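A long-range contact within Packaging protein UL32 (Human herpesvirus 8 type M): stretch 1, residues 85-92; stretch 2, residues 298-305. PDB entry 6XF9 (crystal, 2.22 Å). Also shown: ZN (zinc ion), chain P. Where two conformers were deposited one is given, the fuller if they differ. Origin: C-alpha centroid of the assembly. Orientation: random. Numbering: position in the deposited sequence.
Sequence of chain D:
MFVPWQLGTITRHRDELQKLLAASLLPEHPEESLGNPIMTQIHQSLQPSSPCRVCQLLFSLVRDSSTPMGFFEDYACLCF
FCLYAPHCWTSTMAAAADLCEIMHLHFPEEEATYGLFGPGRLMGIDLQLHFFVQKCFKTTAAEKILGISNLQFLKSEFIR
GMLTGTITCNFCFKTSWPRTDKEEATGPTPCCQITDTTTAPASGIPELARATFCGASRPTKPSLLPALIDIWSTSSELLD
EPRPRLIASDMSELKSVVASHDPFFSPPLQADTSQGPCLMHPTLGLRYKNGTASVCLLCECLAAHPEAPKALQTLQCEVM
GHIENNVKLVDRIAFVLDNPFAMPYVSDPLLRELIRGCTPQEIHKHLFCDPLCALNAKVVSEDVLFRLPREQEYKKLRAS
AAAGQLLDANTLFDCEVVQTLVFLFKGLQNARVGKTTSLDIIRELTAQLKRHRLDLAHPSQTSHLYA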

# COMPACT_ATOMS: atom_id res chain seq x y z
N ALA D 85 -23.79 31.45 -20.82
CA ALA D 85 -24.24 31.97 -19.54
C ALA D 85 -23.64 31.16 -18.39
O ALA D 85 -23.41 29.95 -18.53
CB ALA D 85 -25.77 31.93 -19.45
N PRO D 86 -23.36 31.80 -17.26
CA PRO D 86 -22.85 31.06 -16.10
C PRO D 86 -23.91 30.16 -15.52
O PRO D 86 -25.08 30.21 -15.86
CB PRO D 86 -22.46 32.15 -15.11
CG PRO D 86 -23.29 33.34 -15.51
CD PRO D 86 -23.43 33.25 -17.00
N HIS D 87 -23.44 29.23 -14.71
CA HIS D 87 -24.31 28.35 -13.88
C HIS D 87 -24.76 29.01 -12.45
O HIS D 87 -24.05 29.25 -11.43
CB HIS D 87 -23.47 27.24 -13.33
CG HIS D 87 -23.39 26.01 -14.14
ND1 HIS D 87 -22.35 25.77 -15.01
CD2 HIS D 87 -24.14 24.89 -14.13
CE1 HIS D 87 -22.50 24.58 -15.55
NE2 HIS D 87 -23.58 24.03 -15.04
N CYS D 88 -25.99 29.42 -12.42
CA CYS D 88 -26.40 30.10 -11.20
C CYS D 88 -27.92 30.14 -11.12
O CYS D 88 -28.61 29.53 -11.95
CB CYS D 88 -25.79 31.49 -11.14
SG CYS D 88 -26.02 32.45 -12.62
N TRP D 89 -28.44 30.83 -10.10
CA TRP D 89 -29.89 30.95 -9.99
C TRP D 89 -30.45 31.78 -11.15
O TRP D 89 -31.37 31.33 -11.84
CB TRP D 89 -30.29 31.56 -8.64
CG TRP D 89 -31.75 31.82 -8.58
CD1 TRP D 89 -32.73 30.93 -8.27
CD2 TRP D 89 -32.42 33.04 -8.93
NE1 TRP D 89 -33.96 31.53 -8.37
CE2 TRP D 89 -33.79 32.83 -8.77
CE3 TRP D 89 -31.97 34.30 -9.35
CZ2 TRP D 89 -34.72 33.82 -9.02
CZ3 TRP D 89 -32.90 35.28 -9.59
CH2 TRP D 89 -34.26 35.04 -9.43
N THR D 90 -29.86 32.93 -11.40
CA THR D 90 -30.38 33.84 -12.42
C THR D 90 -30.46 33.21 -13.79
O THR D 90 -31.42 33.44 -14.53
CB THR D 90 -29.53 35.13 -12.51
OG1 THR D 90 -29.53 35.80 -11.24
CG2 THR D 90 -30.09 36.06 -13.57
N SER D 91 -29.46 32.41 -14.15
CA SER D 91 -29.49 31.77 -15.47
C SER D 91 -30.58 30.72 -15.54
O SER D 91 -31.13 30.48 -16.62
CB SER D 91 -28.14 31.13 -15.81
OG SER D 91 -27.08 32.05 -15.60
N THR D 92 -30.92 30.08 -14.41
CA THR D 92 -32.03 29.13 -14.41
C THR D 92 -33.37 29.85 -14.49
O THR D 92 -34.26 29.43 -15.24
CB THR D 92 -31.97 28.27 -13.15
OG1 THR D 92 -30.70 27.63 -13.11
CG2 THR D 92 -33.10 27.23 -13.12
N LEU D 298 -21.64 37.11 -6.56
CA LEU D 298 -20.95 37.64 -7.72
C LEU D 298 -21.16 36.78 -8.95
O LEU D 298 -21.03 37.27 -10.08
CB LEU D 298 -19.46 37.80 -7.41
CG LEU D 298 -19.18 38.59 -6.13
CD1 LEU D 298 -17.70 38.61 -5.81
CD2 LEU D 298 -19.67 39.99 -6.34
N CYS D 299 -21.42 35.49 -8.78
CA CYS D 299 -21.79 34.67 -9.94
C CYS D 299 -23.19 35.02 -10.42
O CYS D 299 -23.46 34.92 -11.62
CB CYS D 299 -21.70 33.18 -9.61
SG CYS D 299 -20.01 32.49 -9.57
N GLU D 300 -24.11 35.36 -9.51
CA GLU D 300 -25.40 35.87 -9.95
C GLU D 300 -25.20 37.12 -10.79
O GLU D 300 -25.77 37.26 -11.88
CB GLU D 300 -26.29 36.18 -8.75
CG GLU D 300 -26.45 35.02 -7.78
CD GLU D 300 -27.03 33.79 -8.41
OE1 GLU D 300 -27.92 33.94 -9.26
OE2 GLU D 300 -26.58 32.66 -8.10
N CYS D 301 -24.32 38.02 -10.34
CA CYS D 301 -24.07 39.25 -11.08
C CYS D 301 -23.54 38.97 -12.46
O CYS D 301 -23.81 39.72 -13.40
CB CYS D 301 -23.10 40.14 -10.31
SG CYS D 301 -23.86 40.77 -8.81
N LEU D 302 -22.70 37.94 -12.61
CA LEU D 302 -22.18 37.61 -13.93
C LEU D 302 -23.30 37.36 -14.92
O LEU D 302 -23.19 37.73 -16.09
CB LEU D 302 -21.25 36.40 -13.85
CG LEU D 302 -19.92 36.64 -13.13
CD1 LEU D 302 -19.07 35.40 -13.25
CD2 LEU D 302 -19.17 37.81 -13.73
N ALA D 303 -24.39 36.75 -14.47
CA ALA D 303 -25.51 36.46 -15.36
C ALA D 303 -26.62 37.50 -15.31
O ALA D 303 -27.46 37.54 -16.21
CB ALA D 303 -26.12 35.10 -15.00
N ALA D 304 -26.64 38.34 -14.28
CA ALA D 304 -27.77 39.22 -14.05
C ALA D 304 -27.50 40.67 -14.45
O ALA D 304 -28.45 41.45 -14.53
CB ALA D 304 -28.15 39.19 -12.57
N HIS D 305 -26.25 41.03 -14.75
CA HIS D 305 -25.93 42.42 -14.95
C HIS D 305 -24.87 42.61 -16.02
O HIS D 305 -23.86 41.90 -16.03
CB HIS D 305 -25.44 43.04 -13.65
CG HIS D 305 -25.42 44.53 -13.67
ND1 HIS D 305 -24.56 45.26 -14.46
CD2 HIS D 305 -26.16 45.44 -12.98
CE1 HIS D 305 -24.76 46.55 -14.26
NE2 HIS D 305 -25.72 46.69 -13.36
ZN ZN P . -18.74 33.15 -7.73

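Ala-303 lies at the apolar centre of this contact. Its CA-to-CB bond points toward the first stretch, and its methyl group is approached most closely by three residues there. Pro-86 CG is 3.4 Å from Ala-303 CB. Cys-88 SG is 3.6 Å from the same Ala-303 CB, and Ser-91 OG is 3.3 Å from it. The backbones are close here: Pro-86 CA and Ala-303 CA are 6.1 Å apart.

The proline ring also touches the residue before Ala-303: Pro-86 CG lies 4.0 Å from Leu-302 CB, an apolar contact. Cys-88 SG sits 3.7 Å from the backbone Cys-299 O. The side chain of Cys-299 has another role: its SG binds the zinc ion at 2.3 Å, with three further ligand atoms from elsewhere in the structure.

Ser-91 turns its hydroxyl back to its own stretch. Ser-91 OG donates a hydrogen bond to Pro-86 O at 2.7 Å. This bond ties the loop to the first turn of the helix beside the Ala-303 methyl. Thr-90 packs with its methyl group, and Thr-90 CG2 is 3.8 Å from Ala-304 CB.

The polar edge is built around Glu-300. Its CA-to-CB bond points sideways, but the end of the side chain comes nearer to the first stretch. There the carboxylate meets the start of a helix, where backbone NH groups lack partners from a preceding turn. Cys-88 holds the N-cap position. Trp-89 N donates to Glu-300 OE2 at 3.3 Å, and Thr-90 N donates to Glu-300 OE1 at 3.1 Å. Both oxygens are thus used. Thr-90 OG1 adds a third hydrogen bond, to Glu-300 OE1 at 3.2 Å. The indole of Trp-89 leads away from the second stretch.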